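Local coordinates for protein probable mRNA-capping enzyme (Acanthamoeba polyphaga mimivirus, PDB 3BGY) that removes the terminal phosphate from the triphosphate 5' end of RNA, through the N-terminal triphosphatase domain of a multifunctional viral mRNA-capping enzyme, at residues I12-I23 and K133-I144; L76-Y84 and K161-R169. All coordinates share one frame; numbering follows the deposited sequence.

Contact 1. Residues I12-I23 and K133-I144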
loop_
_atom_site.group_PDB
_atom_site.type_symbol
_atom_site.label_atom_id
_atom_site.label_comp_id
_atom_site.label_asym_id
_atom_site.label_seq_id
_atom_site.Cartn_x
_atom_site.Cartn_y
_atom_site.Cartn_z
ATOM N N ILE A 12 -4.253 4.009 29.115
ATOM C CA ILE A 12 -3.353 4.530 28.040
ATOM C C ILE A 12 -4.159 4.793 26.761
ATOM O O ILE A 12 -4.650 3.859 26.119
ATOM C CB ILE A 12 -2.180 3.527 27.724
ATOM C CG1 ILE A 12 -1.468 3.099 29.017
ATOM C CG2 ILE A 12 -1.156 4.180 26.763
ATOM C CD1 ILE A 12 -0.524 1.905 28.866
ATOM N N THR A 13 -4.327 6.071 26.426
ATOM C CA THR A 13 -5.044 6.469 25.213
ATOM C C THR A 13 -4.026 6.994 24.211
ATOM O O THR A 13 -3.039 7.622 24.587
ATOM C CB THR A 13 -6.123 7.576 25.464
ATOM O OG1 THR A 13 -5.519 8.734 26.054
ATOM C CG2 THR A 13 -7.240 7.064 26.360
ATOM N N ILE A 14 -4.279 6.727 22.938
ATOM C CA ILE A 14 -3.411 7.155 21.843
ATOM C C ILE A 14 -3.841 8.492 21.274
ATOM O O ILE A 14 -3.004 9.361 21.031
ATOM C CB ILE A 14 -3.382 6.094 20.685
ATOM C CG1 ILE A 14 -2.736 4.806 21.186
ATOM C CG2 ILE A 14 -2.575 6.601 19.453
ATOM C CD1 ILE A 14 -2.774 3.673 20.183
ATOM N N PHE A 15 -5.147 8.667 21.107
ATOM C CA PHE A 15 -5.686 9.873 20.486
ATOM C C PHE A 15 -6.109 10.957 21.454
ATOM O O PHE A 15 -6.704 10.679 22.494
ATOM C CB PHE A 15 -6.911 9.533 19.609
ATOM C CG PHE A 15 -6.674 8.418 18.623
ATOM C CD1 PHE A 15 -5.550 8.434 17.778
ATOM C CD2 PHE A 15 -7.572 7.335 18.541
ATOM C CE1 PHE A 15 -5.318 7.378 16.868
ATOM C CE2 PHE A 15 -7.349 6.283 17.631
ATOM C CZ PHE A 15 -6.220 6.316 16.800
ATOM N N SER A 16 -5.852 12.201 21.054
ATOM C CA SER A 16 -6.303 13.365 21.818
ATOM C C SER A 16 -7.798 13.483 21.487
ATOM O O SER A 16 -8.284 12.837 20.541
ATOM C CB SER A 16 -5.597 14.625 21.324
ATOM O OG SER A 16 -5.937 14.881 19.975
ATOM N N GLU A 17 -8.522 14.350 22.192
ATOM C CA GLU A 17 -9.945 14.519 21.921
ATOM C C GLU A 17 -10.201 14.984 20.479
ATOM O O GLU A 17 -11.087 14.436 19.797
ATOM C CB GLU A 17 -10.577 15.497 22.926
ATOM C CG GLU A 17 -12.075 15.714 22.684
ATOM C CD GLU A 17 -12.699 16.712 23.634
ATOM O OE1 GLU A 17 -11.962 17.392 24.377
ATOM O OE2 GLU A 17 -13.942 16.794 23.644
ATOM N N ASN A 18 -9.381 15.914 19.978
ATOM C CA ASN A 18 -9.579 16.387 18.623
ATOM C C ASN A 18 -9.244 15.319 17.585
ATOM O O ASN A 18 -9.950 15.213 16.588
ATOM C CB ASN A 18 -8.793 17.654 18.323
ATOM C CG ASN A 18 -9.208 18.276 16.996
ATOM O OD1 ASN A 18 -10.403 18.497 16.749
ATOM N ND2 ASN A 18 -8.242 18.507 16.118
ATOM N N GLU A 19 -8.164 14.571 17.811
ATOM C CA GLU A 19 -7.772 13.492 16.886
ATOM C C GLU A 19 -8.863 12.446 16.857
ATOM O O GLU A 19 -9.276 12.013 15.786
ATOM C CB GLU A 19 -6.478 12.855 17.336
ATOM C CG GLU A 19 -5.248 13.704 17.023
ATOM C CD GLU A 19 -4.027 13.316 17.828
ATOM O OE1 GLU A 19 -4.095 12.444 18.725
ATOM O OE2 GLU A 19 -2.966 13.904 17.538
ATOM N N TYR A 20 -9.370 12.090 18.037
ATOM C CA TYR A 20 -10.482 11.117 18.154
ATOM C C TYR A 20 -11.673 11.553 17.276
ATOM O O TYR A 20 -12.177 10.788 16.456
ATOM C CB TYR A 20 -10.919 11.017 19.629
ATOM C CG TYR A 20 -11.993 9.985 19.955
ATOM C CD1 TYR A 20 -13.364 10.253 19.715
ATOM C CD2 TYR A 20 -11.652 8.788 20.613
ATOM C CE1 TYR A 20 -14.377 9.343 20.139
ATOM C CE2 TYR A 20 -12.631 7.894 21.041
ATOM C CZ TYR A 20 -14.003 8.189 20.796
ATOM O OH TYR A 20 -14.960 7.322 21.215
ATOM N N ASN A 21 -12.136 12.790 17.452
ATOM C CA ASN A 21 -13.286 13.274 16.670
ATOM C C ASN A 21 -13.056 13.348 15.153
ATOM O O ASN A 21 -13.942 13.013 14.359
ATOM C CB ASN A 21 -13.750 14.628 17.238
ATOM C CG ASN A 21 -14.350 14.474 18.626
ATOM O OD1 ASN A 21 -14.819 13.390 18.982
ATOM N ND2 ASN A 21 -14.377 15.561 19.406
ATOM N N GLU A 22 -11.838 13.706 14.768
ATOM C CA GLU A 22 -11.493 13.791 13.353
ATOM C C GLU A 22 -11.407 12.390 12.736
ATOM O O GLU A 22 -11.873 12.195 11.628
ATOM C CB GLU A 22 -10.178 14.545 13.167
ATOM C CG GLU A 22 -10.339 16.048 13.336
ATOM C CD GLU A 22 -9.090 16.854 12.972
ATOM O OE1 GLU A 22 -8.154 16.293 12.346
ATOM O OE2 GLU A 22 -9.065 18.071 13.298
ATOM N N ILE A 23 -10.871 11.428 13.493
ATOM C CA ILE A 23 -10.744 10.030 13.027
ATOM C C ILE A 23 -12.133 9.396 12.913
ATOM O O ILE A 23 -12.386 8.625 11.991
ATOM C CB ILE A 23 -9.794 9.220 13.938
ATOM C CG1 ILE A 23 -8.393 9.774 13.753
ATOM C CG2 ILE A 23 -9.740 7.710 13.546
ATOM C CD1 ILE A 23 -7.408 9.418 14.844
ATOM N N LYS A 133 -7.397 12.459 3.203
ATOM C CA LYS A 133 -7.087 13.184 4.426
ATOM C C LYS A 133 -5.976 12.374 5.103
ATOM O O LYS A 133 -5.978 11.146 5.081
ATOM C CB LYS A 133 -8.319 13.298 5.337
ATOM C CG LYS A 133 -8.089 14.097 6.626
ATOM C CD LYS A 133 -9.401 14.553 7.266
ATOM C CE LYS A 133 -9.175 15.129 8.671
ATOM N NZ LYS A 133 -8.271 16.315 8.707
ATOM N N LEU A 134 -4.990 13.076 5.634
ATOM C CA LEU A 134 -3.878 12.442 6.309
ATOM C C LEU A 134 -3.593 13.230 7.564
ATOM O O LEU A 134 -3.379 14.446 7.488
ATOM C CB LEU A 134 -2.626 12.460 5.410
ATOM C CG LEU A 134 -1.394 11.602 5.750
ATOM C CD1 LEU A 134 -0.697 11.225 4.460
ATOM C CD2 LEU A 134 -0.418 12.299 6.668
ATOM N N ILE A 135 -3.626 12.563 8.714
ATOM C CA ILE A 135 -3.298 13.245 9.965
ATOM C C ILE A 135 -2.197 12.537 10.739
ATOM O O ILE A 135 -2.076 11.307 10.715
ATOM C CB ILE A 135 -4.525 13.499 10.898
ATOM C CG1 ILE A 135 -5.245 12.199 11.249
ATOM C CG2 ILE A 135 -5.485 14.529 10.275
ATOM C CD1 ILE A 135 -6.185 12.355 12.411
ATOM N N GLY A 136 -1.355 13.346 11.372
ATOM C CA GLY A 136 -0.274 12.832 12.190
ATOM C C GLY A 136 -0.863 12.800 13.591
ATOM O O GLY A 136 -1.873 13.455 13.861
ATOM N N ILE A 137 -0.303 11.963 14.447
ATOM C CA ILE A 137 -0.808 11.821 15.810
ATOM C C ILE A 137 0.229 12.382 16.761
ATOM O O ILE A 137 1.405 12.049 16.650
ATOM C CB ILE A 137 -1.100 10.321 16.116
ATOM C CG1 ILE A 137 -2.198 9.797 15.169
ATOM C CG2 ILE A 137 -1.443 10.088 17.593
ATOM C CD1 ILE A 137 -3.544 10.531 15.259
ATOM N N ASP A 138 -0.213 13.212 17.706
ATOM C CA ASP A 138 0.705 13.800 18.686
ATOM C C ASP A 138 1.312 12.725 19.598
ATOM O O ASP A 138 0.596 11.909 20.196
ATOM C CB ASP A 138 0.000 14.860 19.555
ATOM C CG ASP A 138 -0.542 16.044 18.756
ATOM O OD1 ASP A 138 -0.078 16.320 17.626
ATOM O OD2 ASP A 138 -1.453 16.719 19.285
ATOM N N ASN A 139 2.648 12.725 19.664
ATOM C CA ASN A 139 3.449 11.821 20.500
ATOM C C ASN A 139 3.468 10.302 20.221
ATOM O O ASN A 139 3.994 9.521 21.025
ATOM C CB ASN A 139 3.195 12.106 22.000
ATOM C CG ASN A 139 3.424 13.576 22.367
ATOM O OD1 ASN A 139 2.514 14.262 22.843
ATOM N ND2 ASN A 139 4.627 14.068 22.108
ATOM N N TRP A 140 2.838 9.877 19.126
ATOM C CA TRP A 140 2.837 8.461 18.724
ATOM C C TRP A 140 3.303 8.456 17.280
ATOM O O TRP A 140 2.833 9.243 16.461
ATOM C CB TRP A 140 1.455 7.820 18.843
ATOM C CG TRP A 140 0.980 7.735 20.252
ATOM C CD1 TRP A 140 0.356 8.726 20.956
ATOM C CD2 TRP A 140 1.074 6.617 21.129
ATOM N NE1 TRP A 140 0.045 8.297 22.209
ATOM C CE2 TRP A 140 0.468 7.003 22.356
ATOM C CE3 TRP A 140 1.596 5.315 21.005
ATOM C CZ2 TRP A 140 0.370 6.135 23.462
ATOM C CZ3 TRP A 140 1.500 4.433 22.111
ATOM C CH2 TRP A 140 0.884 4.856 23.325
ATOM N N ALA A 141 4.216 7.550 16.965
ATOM C CA ALA A 141 4.802 7.481 15.628
ATOM C C ALA A 141 3.929 6.781 14.570
ATOM O O ALA A 141 4.296 5.729 14.018
ATOM C CB ALA A 141 6.192 6.832 15.719
ATOM N N ILE A 142 2.758 7.370 14.320
ATOM C CA ILE A 142 1.812 6.865 13.313
ATOM C C ILE A 142 1.104 7.959 12.590
ATOM O O ILE A 142 1.039 9.104 13.073
ATOM C CB ILE A 142 0.649 5.997 13.918
ATOM C CG1 ILE A 142 0.013 6.655 15.145
ATOM C CG2 ILE A 142 1.111 4.625 14.190
ATOM C CD1 ILE A 142 -1.279 6.019 15.607
ATOM N N THR A 143 0.639 7.632 11.387
ATOM C CA THR A 143 -0.179 8.549 10.619
ATOM C C THR A 143 -1.453 7.801 10.278
ATOM O O THR A 143 -1.435 6.580 10.194
ATOM C CB THR A 143 0.471 9.115 9.343
ATOM O OG1 THR A 143 0.828 8.068 8.436
ATOM C CG2 THR A 143 1.697 9.941 9.681
ATOM N N ILE A 144 -2.572 8.515 10.193
ATOM C CA ILE A 144 -3.843 7.874 9.840
ATOM C C ILE A 144 -4.145 8.470 8.463
ATOM O O ILE A 144 -4.139 9.688 8.294
ATOM C CB ILE A 144 -5.000 8.277 10.800
ATOM C CG1 ILE A 144 -4.596 8.255 12.282
ATOM C CG2 ILE A 144 -6.215 7.424 10.539
ATOM C CD1 ILE A 144 -4.395 6.921 12.909
HETATM O O HOH W 1 -0.988 10.315 24.211
HETATM O O HOH W 2 -4.511 17.001 18.812
HETATM O O HOH W 3 -2.740 15.497 15.469
HETATM O O HOH W 4 -6.468 17.817 10.799
#
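Trp140, Ile14 and Glu19 carry the meeting of the N-terminal arm and first helical turns with the hairpin that joins strands 122-136 and 142-152. Ile14 lies over one face of the indole: its CG2 sits above the five-membered ring, 3.9 Å from the centroid of that Trp140 ring and 11° off the normal, a CH-pi contact, and its CG1 stands over the middle of the ring system. With CG2 of Ile14 anti to its backbone N and CG1 beside it (chi1 -65°), both branches reach the indole. Ile12 CG2 adds a touch at the ring's edge, 4.1 Å from Trp140 CH2, and a water in the indole plane accepts from Trp140 NE1.

Glu19 brings its carboxylate to the type II turn Ile137-Trp140. Asp138 N donates to Glu19 OE2 over 2.8 Å, almost straight at 171°, on the syn side of the carboxylate. The other oxygen, OE1, accepts from Ser16 N at 2.9 Å, while Ser16 OG accepts from Glu19 N: a capping box at the start of helix 17-32. A water links Glu19 OE2 to Gly136 O. Alongside this polar group, Ile137 CD1 packs 3.8 Å from Phe15 CD1, and Ile23 CG1 lies 3.7 Å from Ile135 CD1.

Glu225 of helix 221-235 accepts from the backbone N of Ile14 and Phe15. Glu19 OE2 also lies 3.6 Å from Asp138 OD2, a like-charge approach probably eased by the backbone N-H donors and water; one carboxylate thus closes the capping box at the start of its helix with one oxygen and takes an N-H of the hairpin turn with the other.

Contact 2. Residues L76-Y84 and K161-R169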
loop_
_atom_site.group_PDB
_atom_site.type_symbol
_atom_site.label_atom_id
_atom_site.label_comp_id
_atom_site.label_asym_id
_atom_site.label_seq_id
_atom_site.Cartn_x
_atom_site.Cartn_y
_atom_site.Cartn_z
ATOM N N LEU A 76 2.966 5.248 -12.377
ATOM C CA LEU A 76 3.072 6.371 -13.321
ATOM C C LEU A 76 2.526 7.561 -12.575
ATOM O O LEU A 76 1.366 7.561 -12.163
ATOM C CB LEU A 76 2.251 6.146 -14.584
ATOM C CG LEU A 76 2.494 4.867 -15.349
ATOM C CD1 LEU A 76 1.584 4.934 -16.579
ATOM C CD2 LEU A 76 3.966 4.708 -15.774
ATOM N N ILE A 77 3.382 8.566 -12.382
ATOM C CA ILE A 77 3.032 9.763 -11.616
ATOM C C ILE A 77 2.812 10.936 -12.554
ATOM O O ILE A 77 3.720 11.401 -13.216
ATOM C CB ILE A 77 4.124 10.070 -10.568
ATOM C CG1 ILE A 77 4.371 8.818 -9.718
ATOM C CG2 ILE A 77 3.680 11.242 -9.632
ATOM C CD1 ILE A 77 5.740 8.791 -9.072
ATOM N N PHE A 78 1.590 11.447 -12.524
ATOM C CA PHE A 78 1.165 12.512 -13.421
ATOM C C PHE A 78 1.420 13.915 -12.885
ATOM O O PHE A 78 1.620 14.078 -11.688
ATOM C CB PHE A 78 -0.312 12.285 -13.757
ATOM C CG PHE A 78 -0.542 11.120 -14.638
ATOM C CD1 PHE A 78 -0.709 9.846 -14.091
ATOM C CD2 PHE A 78 -0.541 11.270 -16.043
ATOM C CE1 PHE A 78 -0.871 8.704 -14.934
ATOM C CE2 PHE A 78 -0.702 10.146 -16.894
ATOM C CZ PHE A 78 -0.863 8.854 -16.331
ATOM N N PRO A 79 1.423 14.949 -13.767
ATOM C CA PRO A 79 1.653 16.329 -13.320
ATOM C C PRO A 79 0.687 16.796 -12.232
ATOM O O PRO A 79 1.065 17.606 -11.385
ATOM C CB PRO A 79 1.473 17.134 -14.606
ATOM C CG PRO A 79 1.985 16.243 -15.615
ATOM C CD PRO A 79 1.479 14.884 -15.236
ATOM N N ASP A 80 -0.527 16.225 -12.200
ATOM C CA ASP A 80 -1.506 16.599 -11.183
ATOM C C ASP A 80 -1.279 15.866 -9.854
ATOM O O ASP A 80 -2.061 16.029 -8.915
ATOM C CB ASP A 80 -2.964 16.419 -11.687
ATOM C CG ASP A 80 -3.362 14.938 -11.921
ATOM O OD1 ASP A 80 -2.508 14.016 -11.816
ATOM O OD2 ASP A 80 -4.560 14.699 -12.204
ATOM N N LYS A 81 -0.208 15.048 -9.813
ATOM C CA LYS A 81 0.235 14.266 -8.636
ATOM C C LYS A 81 -0.535 12.966 -8.396
ATOM O O LYS A 81 -0.248 12.222 -7.441
ATOM C CB LYS A 81 0.289 15.111 -7.339
ATOM C CG LYS A 81 1.207 16.340 -7.421
ATOM C CD LYS A 81 1.009 17.249 -6.211
ATOM C CE LYS A 81 1.813 18.542 -6.338
ATOM N NZ LYS A 81 1.401 19.403 -7.494
ATOM N N ASN A 82 -1.488 12.675 -9.284
ATOM C CA ASN A 82 -2.240 11.438 -9.164
ATOM C C ASN A 82 -1.440 10.317 -9.800
ATOM O O ASN A 82 -0.478 10.563 -10.549
ATOM C CB ASN A 82 -3.652 11.595 -9.718
ATOM C CG ASN A 82 -4.447 12.593 -8.926
ATOM O OD1 ASN A 82 -4.347 12.629 -7.688
ATOM N ND2 ASN A 82 -5.171 13.465 -9.615
ATOM N N VAL A 83 -1.821 9.079 -9.496
ATOM C CA VAL A 83 -0.992 7.955 -9.883
ATOM C C VAL A 83 -1.760 6.821 -10.524
ATOM O O VAL A 83 -2.824 6.485 -10.071
ATOM C CB VAL A 83 -0.272 7.386 -8.582
ATOM C CG1 VAL A 83 0.522 6.106 -8.865
ATOM C CG2 VAL A 83 0.670 8.444 -7.994
ATOM N N TYR A 84 -1.153 6.207 -11.538
ATOM C CA TYR A 84 -1.729 5.022 -12.208
ATOM C C TYR A 84 -0.694 3.956 -11.868
ATOM O O TYR A 84 0.467 4.048 -12.294
ATOM C CB TYR A 84 -1.811 5.225 -13.742
ATOM C CG TYR A 84 -2.549 4.090 -14.459
ATOM C CD1 TYR A 84 -3.943 4.114 -14.606
ATOM C CD2 TYR A 84 -1.831 3.021 -15.017
ATOM C CE1 TYR A 84 -4.614 3.074 -15.332
ATOM C CE2 TYR A 84 -2.481 1.986 -15.733
ATOM C CZ TYR A 84 -3.860 2.032 -15.880
ATOM O OH TYR A 84 -4.489 1.038 -16.591
ATOM N N LYS A 161 -8.901 5.538 -19.970
ATOM C CA LYS A 161 -7.629 5.509 -19.227
ATOM C C LYS A 161 -6.891 6.851 -19.339
ATOM O O LYS A 161 -7.205 7.641 -20.230
ATOM C CB LYS A 161 -6.743 4.368 -19.749
ATOM C CG LYS A 161 -6.988 3.038 -19.055
ATOM C CD LYS A 161 -6.023 1.991 -19.564
ATOM C CE LYS A 161 -6.499 0.580 -19.273
ATOM N NZ LYS A 161 -5.587 -0.439 -19.856
ATOM N N PRO A 162 -5.951 7.161 -18.401
ATOM C CA PRO A 162 -5.255 8.450 -18.526
ATOM C C PRO A 162 -4.319 8.550 -19.734
ATOM O O PRO A 162 -3.643 7.587 -20.101
ATOM C CB PRO A 162 -4.502 8.560 -17.210
ATOM C CG PRO A 162 -4.234 7.147 -16.832
ATOM C CD PRO A 162 -5.550 6.488 -17.146
ATOM N N LYS A 163 -4.309 9.724 -20.347
ATOM C CA LYS A 163 -3.496 9.969 -21.522
ATOM C C LYS A 163 -2.025 10.182 -21.213
ATOM O O LYS A 163 -1.677 10.964 -20.332
ATOM C CB LYS A 163 -4.047 11.144 -22.353
ATOM C CG LYS A 163 -4.573 12.340 -21.560
ATOM C CD LYS A 163 -3.934 13.658 -21.983
ATOM C CE LYS A 163 -4.403 14.809 -21.097
ATOM N NZ LYS A 163 -3.527 16.010 -21.221
ATOM N N ILE A 164 -1.179 9.441 -21.926
ATOM C CA ILE A 164 0.270 9.556 -21.777
ATOM C C ILE A 164 0.748 10.745 -22.606
ATOM O O ILE A 164 0.591 10.759 -23.829
ATOM C CB ILE A 164 0.991 8.239 -22.194
ATOM C CG1 ILE A 164 0.575 7.086 -21.260
ATOM C CG2 ILE A 164 2.520 8.413 -22.213
ATOM C CD1 ILE A 164 0.692 7.410 -19.738
ATOM N N THR A 165 1.269 11.763 -21.923
ATOM C CA THR A 165 1.776 12.961 -22.595
ATOM C C THR A 165 3.276 12.861 -22.851
ATOM O O THR A 165 3.809 13.519 -23.752
ATOM C CB THR A 165 1.505 14.264 -21.783
ATOM O OG1 THR A 165 2.297 14.280 -20.592
ATOM C CG2 THR A 165 0.015 14.389 -21.407
ATOM N N GLY A 166 3.942 12.021 -22.067
ATOM C CA GLY A 166 5.382 11.857 -22.180
ATOM C C GLY A 166 6.141 12.550 -21.050
ATOM O O GLY A 166 7.356 12.393 -20.935
ATOM N N SER A 167 5.436 13.323 -20.227
ATOM C CA SER A 167 6.059 14.038 -19.114
ATOM C C SER A 167 5.792 13.352 -17.760
ATOM O O SER A 167 5.945 13.956 -16.687
ATOM C CB SER A 167 5.577 15.495 -19.079
ATOM O OG SER A 167 4.248 15.588 -18.592
ATOM N N GLU A 168 5.340 12.108 -17.824
ATOM C CA GLU A 168 5.059 11.323 -16.605
ATOM C C GLU A 168 6.349 10.926 -15.900
ATOM O O GLU A 168 7.380 10.713 -16.560
ATOM C CB GLU A 168 4.330 10.013 -16.954
ATOM C CG GLU A 168 2.881 10.159 -17.426
ATOM C CD GLU A 168 2.738 10.706 -18.841
ATOM O OE1 GLU A 168 3.672 10.522 -19.653
ATOM O OE2 GLU A 168 1.686 11.320 -19.129
ATOM N N ARG A 169 6.284 10.857 -14.567
ATOM C CA ARG A 169 7.404 10.381 -13.764
ATOM C C ARG A 169 7.110 8.896 -13.487
ATOM O O ARG A 169 5.938 8.490 -13.490
ATOM C CB ARG A 169 7.506 11.147 -12.428
ATOM C CG ARG A 169 7.940 12.621 -12.536
ATOM C CD ARG A 169 7.731 13.324 -11.177
ATOM N NE ARG A 169 8.337 14.667 -11.038
ATOM C CZ ARG A 169 7.794 15.792 -11.507
ATOM N NH1 ARG A 169 6.642 15.761 -12.168
ATOM N NH2 ARG A 169 8.352 16.972 -11.227
HETATM O O HOH W 5 4.667 13.912 -13.274
HETATM O O HOH W 6 -3.198 -0.748 -17.628
#
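Ile77 and Arg169 form an antiparallel hydrogen-bonded pair where strand 66-77 ends and strand 169-183 begins. Ile77 N donates to Arg169 O over 2.8 Å, and Arg169 N returns a bond of 2.9 Å to Ile77 O. A water also donates to Ile77 O and accepts from Arg169 NH1, in the guanidinium plane.

Apolar packing centres on Phe78, whose ring tip CZ lies 3.8 Å from Pro162 CB and 4.0 Å from Ile164 CD1. Pro162 touches two aromatic rings, its CG also 3.8 Å from Tyr84 CD1. Glu168 crosses the Phe78 ring obliquely; its CG makes an off-centre CH-pi contact 4.1 Å from the ring centroid. The bend of Glu168 at chi2 (74°) turns its carboxylate back to its own loop, where OE2 and OE1 accept from Thr165 N and Gly166 N, each through a syn lone pair. Two bonds thus fix the acid while its aliphatic part meets the ring.

At the far end, the extended Lys161 chain runs past the tyrosine hydroxyl, with CE 3.4 Å from Tyr84 OH, and its NZ donates to Val114 O and Leu116 O.

The loop leading into strand 169-183 lies against both the hairpin of strands 66-77 and 83-88 and helix 106-115, which Ile164 meets at Asn107; Leu76 of the hairpin packs on the same helix at Ile113 and Val114, and Tyr84 touches Ile124 of strand 122-136.

Contacts 1 and 2 lie far apart on one closed antiparallel barrel of eight strands, their centres about 32 Å apart and their nearest atoms about 11 Å apart, without touching. They share the sheet: strand 122-136, which ends in contact 1, neighbours strand 83-88, which starts in contact 2. Along the chain their segments alternate, 12-23, 76-84, 133-144, 161-169, so the chain goes back and forth between the two sites. Contact 1 joins helix 17-32 and the arm before it to the barrel; contact 2 fastens the loop entering strand 169-183 beside helix 106-115. Both thus tie outer elements to the barrel of this tunnel-type, metal-dependent triphosphatase domain.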